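Local coordinates for PPC domain-containing protein (Pyrococcus horikoshii, PDB 2DT4) that is of unknown function but assembles as a trimer of plant- and prokaryote-conserved (PPC) domains, a family that in plants occurs in AT-hook DNA-binding proteins, at residues A[39-51]-A[63-77]. Numbering follows the deposited sequence.
Sequences IINGIGTLKNPKI and VIPLKGSYELISLIG. With GOL (glycerol), chain B.
T45 and E71 face each other as a non-hydrogen-bonded pair of antiparallel strands 39-46 and 69-77, and a glycerol, probably from the crystallisation liquor, joins them: its O1 donates to E71 OE1 at 2.7 Å and lies very close to T45 OG1. A bend at chi2 (-74°) swings the E71 carboxylate back toward T45. OE1 also accepts from the backbone N of F54 in the second subunit, whose Y61 and H89 bind the same glycerol, so the site spans a subunit boundary. A leucine in place of E71 would probably leave the F54 amide without this acceptor and glycerol O1 without its mate. On the opposite sheet face, L46 CG meets L72 CG at 4.0 Å, and I40 CD1 packs on L75 CD2 at 3.9 Å. Between the G42-L75 and G44-L72 pairs a beta bulge shifts the register by one residue; on the side of strand 85-95, I73 and S74 both face S93, a classic bulge. At the backbone angles of G44 a CB would press against the carbonyl O of I43, so glycine is needed there. Farther on, the chain turns a corner at K47 and N48 into a second antiparallel ladder, 49-51 with 63-65. N48 OD1 receives the G68 amide at 2.9 Å, nearly straight (170°), while N48 N donates to G68 O. The P49 ring crosses the Y70 side chain at about a right angle, CD 4.1 Å from Y70 CD1, and L66 CD1 lies over one face of the Y70 ring, offset toward its rim. I51 CD1 reaches L66 CD1 at 4.1 Å.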
loop_
_atom_site.group_PDB
_atom_site.type_symbol
_atom_site.label_atom_id
_atom_site.label_comp_id
_atom_site.label_asym_id
_atom_site.label_seq_id
_atom_site.Cartn_x
_atom_site.Cartn_y
_atom_site.Cartn_z
ATOM N N ILE A 39 1.333 -2.607 -11.625
ATOM C CA ILE A 39 0.942 -2.017 -10.358
ATOM C C ILE A 39 2.269 -1.910 -9.619
ATOM O O ILE A 39 3.204 -2.705 -9.823
ATOM C CB ILE A 39 -0.172 -2.678 -9.513
ATOM C CG1 ILE A 39 0.151 -4.155 -9.196
ATOM C CG2 ILE A 39 -1.487 -2.521 -10.248
ATOM C CD1 ILE A 39 0.922 -4.383 -7.932
ATOM N N ILE A 40 2.379 -0.880 -8.787
ATOM C CA ILE A 40 3.576 -0.613 -8.012
ATOM C C ILE A 40 3.266 -0.341 -6.553
ATOM O O ILE A 40 2.225 0.227 -6.195
ATOM C CB ILE A 40 4.403 0.568 -8.588
ATOM C CG1 ILE A 40 3.529 1.804 -8.809
ATOM C CG2 ILE A 40 5.018 0.154 -9.910
ATOM C CD1 ILE A 40 4.282 2.977 -9.455
ATOM N N ASN A 41 4.256 -0.642 -5.731
ATOM C CA ASN A 41 4.133 -0.296 -4.316
ATOM C C ASN A 41 5.571 -0.117 -3.877
ATOM O O ASN A 41 6.466 -0.704 -4.462
ATOM C CB ASN A 41 3.300 -1.195 -3.411
ATOM C CG ASN A 41 4.057 -2.356 -2.833
ATOM O OD1 ASN A 41 5.220 -2.247 -2.434
ATOM N ND2 ASN A 41 3.377 -3.479 -2.755
ATOM N N GLY A 42 5.812 0.735 -2.902
ATOM C CA GLY A 42 7.140 0.829 -2.353
ATOM C C GLY A 42 7.280 1.765 -1.170
ATOM O O GLY A 42 6.325 2.397 -0.739
ATOM N N ILE A 43 8.503 1.768 -0.655
ATOM C CA ILE A 43 8.924 2.539 0.506
ATOM C C ILE A 43 10.334 3.061 0.286
ATOM O O ILE A 43 11.045 2.660 -0.641
ATOM C CB ILE A 43 8.881 1.668 1.804
ATOM C CG1 ILE A 43 9.799 0.443 1.709
ATOM C CG2 ILE A 43 7.414 1.247 2.142
ATOM C CD1 ILE A 43 9.896 -0.372 3.004
ATOM N N GLY A 44 10.753 3.924 1.183
ATOM C CA GLY A 44 12.116 4.411 1.204
ATOM C C GLY A 44 12.180 5.794 1.789
ATOM O O GLY A 44 11.586 6.029 2.843
ATOM N N THR A 45 12.957 6.662 1.143
ATOM C CA THR A 45 13.102 8.083 1.494
ATOM C C THR A 45 13.290 8.891 0.217
ATOM O O THR A 45 14.098 8.534 -0.653
ATOM C CB THR A 45 14.305 8.277 2.401
ATOM O OG1 THR A 45 13.942 7.911 3.740
ATOM C CG2 THR A 45 14.655 9.736 2.546
ATOM N N LEU A 46 12.542 9.981 0.100
ATOM C CA LEU A 46 12.713 10.941 -0.988
ATOM C C LEU A 46 13.245 12.255 -0.477
ATOM O O LEU A 46 12.990 12.648 0.667
ATOM C CB LEU A 46 11.369 11.189 -1.691
ATOM C CG LEU A 46 10.703 9.959 -2.315
ATOM C CD1 LEU A 46 9.343 10.395 -2.928
ATOM C CD2 LEU A 46 11.598 9.226 -3.302
ATOM N N LYS A 47 13.956 12.971 -1.349
ATOM C CA LYS A 47 14.441 14.319 -1.045
ATOM C C LYS A 47 13.753 15.353 -1.911
ATOM O O LYS A 47 13.584 15.157 -3.114
ATOM C CB LYS A 47 15.953 14.367 -1.267
ATOM C CG LYS A 47 16.714 13.569 -0.199
ATOM C CD LYS A 47 18.230 13.701 -0.239
ATOM C CE LYS A 47 18.873 12.902 0.877
ATOM N NZ LYS A 47 20.381 12.986 0.856
ATOM N N ASN A 48 13.346 16.461 -1.276
ATOM C CA ASN A 48 12.599 17.518 -1.930
ATOM C C ASN A 48 11.429 17.021 -2.796
ATOM O O ASN A 48 11.307 17.434 -3.969
ATOM C CB ASN A 48 13.543 18.382 -2.745
ATOM C CG ASN A 48 14.820 18.725 -1.983
ATOM O OD1 ASN A 48 14.788 19.275 -0.885
ATOM N ND2 ASN A 48 15.967 18.376 -2.574
ATOM N N PRO A 49 10.577 16.144 -2.248
ATOM C CA PRO A 49 9.444 15.648 -3.034
ATOM C C PRO A 49 8.438 16.759 -3.318
ATOM O O PRO A 49 8.219 17.642 -2.500
ATOM C CB PRO A 49 8.859 14.537 -2.163
ATOM C CG PRO A 49 9.211 14.929 -0.769
ATOM C CD PRO A 49 10.562 15.556 -0.894
ATOM N N LYS A 50 7.850 16.700 -4.499
ATOM C CA LYS A 50 6.731 17.575 -4.841
ATOM C C LYS A 50 5.481 16.727 -4.897
ATOM O O LYS A 50 5.472 15.699 -5.587
ATOM C CB LYS A 50 6.947 18.272 -6.176
ATOM C CG LYS A 50 8.187 19.128 -6.196
ATOM C CD LYS A 50 8.270 19.974 -7.441
ATOM C CE LYS A 50 9.423 20.944 -7.339
ATOM N NZ LYS A 50 10.640 20.393 -7.926
ATOM N N ILE A 51 4.433 17.178 -4.195
ATOM C CA ILE A 51 3.151 16.470 -4.184
ATOM C C ILE A 51 2.080 17.368 -4.802
ATOM O O ILE A 51 2.241 18.579 -4.866
ATOM C CB ILE A 51 2.766 15.998 -2.744
ATOM C CG1 ILE A 51 2.757 17.177 -1.774
ATOM C CG2 ILE A 51 3.688 14.863 -2.318
ATOM C CD1 ILE A 51 2.254 16.852 -0.368
ATOM N N VAL A 63 0.543 22.214 -6.784
ATOM C CA VAL A 63 1.797 21.543 -6.510
ATOM C C VAL A 63 2.385 22.139 -5.238
ATOM O O VAL A 63 2.536 23.372 -5.111
ATOM C CB VAL A 63 2.790 21.659 -7.665
ATOM C CG1 VAL A 63 4.103 21.028 -7.303
ATOM C CG2 VAL A 63 2.254 21.016 -8.929
ATOM N N ILE A 64 2.669 21.267 -4.270
ATOM C CA ILE A 64 3.269 21.640 -3.004
ATOM C C ILE A 64 4.708 21.097 -2.956
ATOM O O ILE A 64 4.911 19.872 -2.902
ATOM C CB ILE A 64 2.437 21.069 -1.839
ATOM C CG1 ILE A 64 0.981 21.543 -1.988
ATOM C CG2 ILE A 64 3.065 21.441 -0.522
ATOM C CD1 ILE A 64 0.005 20.832 -1.054
ATOM N N PRO A 65 5.701 21.973 -3.050
ATOM C CA PRO A 65 7.106 21.531 -3.034
ATOM C C PRO A 65 7.653 21.386 -1.627
ATOM O O PRO A 65 7.806 22.382 -0.916
ATOM C CB PRO A 65 7.859 22.653 -3.777
ATOM C CG PRO A 65 6.998 23.883 -3.577
ATOM C CD PRO A 65 5.570 23.428 -3.302
ATOM N N LEU A 66 7.937 20.177 -1.201
ATOM C CA LEU A 66 8.510 19.958 0.112
ATOM C C LEU A 66 10.021 20.049 0.008
ATOM O O LEU A 66 10.583 19.946 -1.093
ATOM C CB LEU A 66 8.044 18.605 0.679
ATOM C CG LEU A 66 6.539 18.444 0.780
ATOM C CD1 LEU A 66 6.085 16.994 1.111
ATOM C CD2 LEU A 66 5.945 19.395 1.806
ATOM N N LYS A 67 10.677 20.223 1.152
ATOM C CA LYS A 67 12.119 20.332 1.228
ATOM C C LYS A 67 12.735 19.361 2.219
ATOM O O LYS A 67 12.186 19.083 3.292
ATOM C CB LYS A 67 12.521 21.760 1.569
ATOM C CG LYS A 67 12.026 22.767 0.516
ATOM C CD LYS A 67 13.093 23.728 0.034
ATOM C CE LYS A 67 12.499 25.045 -0.500
ATOM N NZ LYS A 67 12.252 26.084 0.590
ATOM N N GLY A 68 13.891 18.839 1.834
ATOM C CA GLY A 68 14.650 17.933 2.665
ATOM C C GLY A 68 14.173 16.500 2.534
ATOM O O GLY A 68 13.435 16.150 1.615
ATOM N N SER A 69 14.654 15.655 3.426
ATOM C CA SER A 69 14.360 14.235 3.403
ATOM C C SER A 69 13.027 13.940 4.087
ATOM O O SER A 69 12.756 14.412 5.179
ATOM C CB SER A 69 15.467 13.454 4.103
ATOM O OG SER A 69 16.668 13.577 3.353
ATOM N N TYR A 70 12.211 13.162 3.397
ATOM C CA TYR A 70 10.980 12.634 3.938
ATOM C C TYR A 70 10.998 11.127 3.826
ATOM O O TYR A 70 11.348 10.573 2.757
ATOM C CB TYR A 70 9.771 13.198 3.181
ATOM C CG TYR A 70 9.361 14.589 3.581
ATOM C CD1 TYR A 70 10.077 15.725 3.152
ATOM C CD2 TYR A 70 8.241 14.782 4.385
ATOM C CE1 TYR A 70 9.670 17.028 3.542
ATOM C CE2 TYR A 70 7.839 16.055 4.771
ATOM C CZ TYR A 70 8.562 17.159 4.363
ATOM O OH TYR A 70 8.159 18.426 4.758
ATOM N N GLU A 71 10.573 10.444 4.880
ATOM C CA GLU A 71 10.369 8.999 4.807
ATOM C C GLU A 71 9.216 8.711 3.820
ATOM O O GLU A 71 8.116 9.299 3.910
ATOM C CB GLU A 71 10.090 8.357 6.179
ATOM C CG GLU A 71 11.259 8.466 7.157
ATOM C CD GLU A 71 12.425 7.539 6.852
ATOM O OE1 GLU A 71 13.578 7.852 7.235
ATOM O OE2 GLU A 71 12.234 6.457 6.255
ATOM N N LEU A 72 9.480 7.839 2.860
ATOM C CA LEU A 72 8.481 7.421 1.884
ATOM C C LEU A 72 7.715 6.272 2.529
ATOM O O LEU A 72 8.134 5.134 2.488
ATOM C CB LEU A 72 9.192 6.997 0.588
ATOM C CG LEU A 72 8.503 7.047 -0.799
ATOM C CD1 LEU A 72 8.957 5.978 -1.754
ATOM C CD2 LEU A 72 7.041 7.439 -0.897
ATOM N N ILE A 73 6.614 6.620 3.195
ATOM C CA ILE A 73 5.850 5.686 3.994
ATOM C C ILE A 73 5.034 4.765 3.103
ATOM O O ILE A 73 5.005 3.556 3.311
ATOM C CB ILE A 73 4.947 6.447 4.974
ATOM C CG1 ILE A 73 5.795 7.201 6.000
ATOM C CG2 ILE A 73 3.839 5.538 5.585
ATOM C CD1 ILE A 73 5.029 8.230 6.796
ATOM N N SER A 74 4.473 5.334 2.048
ATOM C CA SER A 74 3.781 4.537 1.053
ATOM C C SER A 74 3.911 5.178 -0.288
ATOM O O SER A 74 3.788 6.365 -0.375
ATOM C CB SER A 74 2.296 4.372 1.385
ATOM O OG SER A 74 1.579 5.586 1.353
ATOM N N LEU A 75 4.097 4.218 -1.311
ATOM C CA LEU A 75 3.972 4.632 -2.652
ATOM C C LEU A 75 3.049 3.565 -3.163
ATOM O O LEU A 75 3.308 2.388 -2.968
ATOM C CB LEU A 75 5.305 4.611 -3.423
ATOM C CG LEU A 75 5.001 4.958 -4.886
ATOM C CD1 LEU A 75 6.022 5.876 -5.450
ATOM C CD2 LEU A 75 4.750 3.750 -5.712
ATOM N N ILE A 76 1.976 3.989 -3.834
ATOM C CA ILE A 76 1.027 3.046 -4.403
ATOM C C ILE A 76 0.700 3.652 -5.723
ATOM O O ILE A 76 0.460 4.846 -5.805
ATOM C CB ILE A 76 -0.267 2.808 -3.601
ATOM C CG1 ILE A 76 0.066 2.196 -2.228
ATOM C CG2 ILE A 76 -1.190 1.904 -4.365
ATOM C CD1 ILE A 76 -1.115 2.064 -1.349
ATOM N N GLY A 77 0.681 2.854 -6.768
ATOM C CA GLY A 77 0.301 3.400 -8.045
ATOM C C GLY A 77 0.281 2.386 -9.154
ATOM O O GLY A 77 0.212 1.191 -8.918
HETATM C C1 GOL B . 15.848 5.652 5.330
HETATM O O1 GOL B . 15.469 6.991 5.465
HETATM C C2 GOL B . 14.627 4.761 5.077
HETATM O O2 GOL B . 13.904 4.453 6.274
HETATM C C3 GOL B . 15.180 3.475 4.465
HETATM O O3 GOL B . 14.184 2.748 3.781
HETATM O O HOH W 1 10.286 20.185 -3.697
#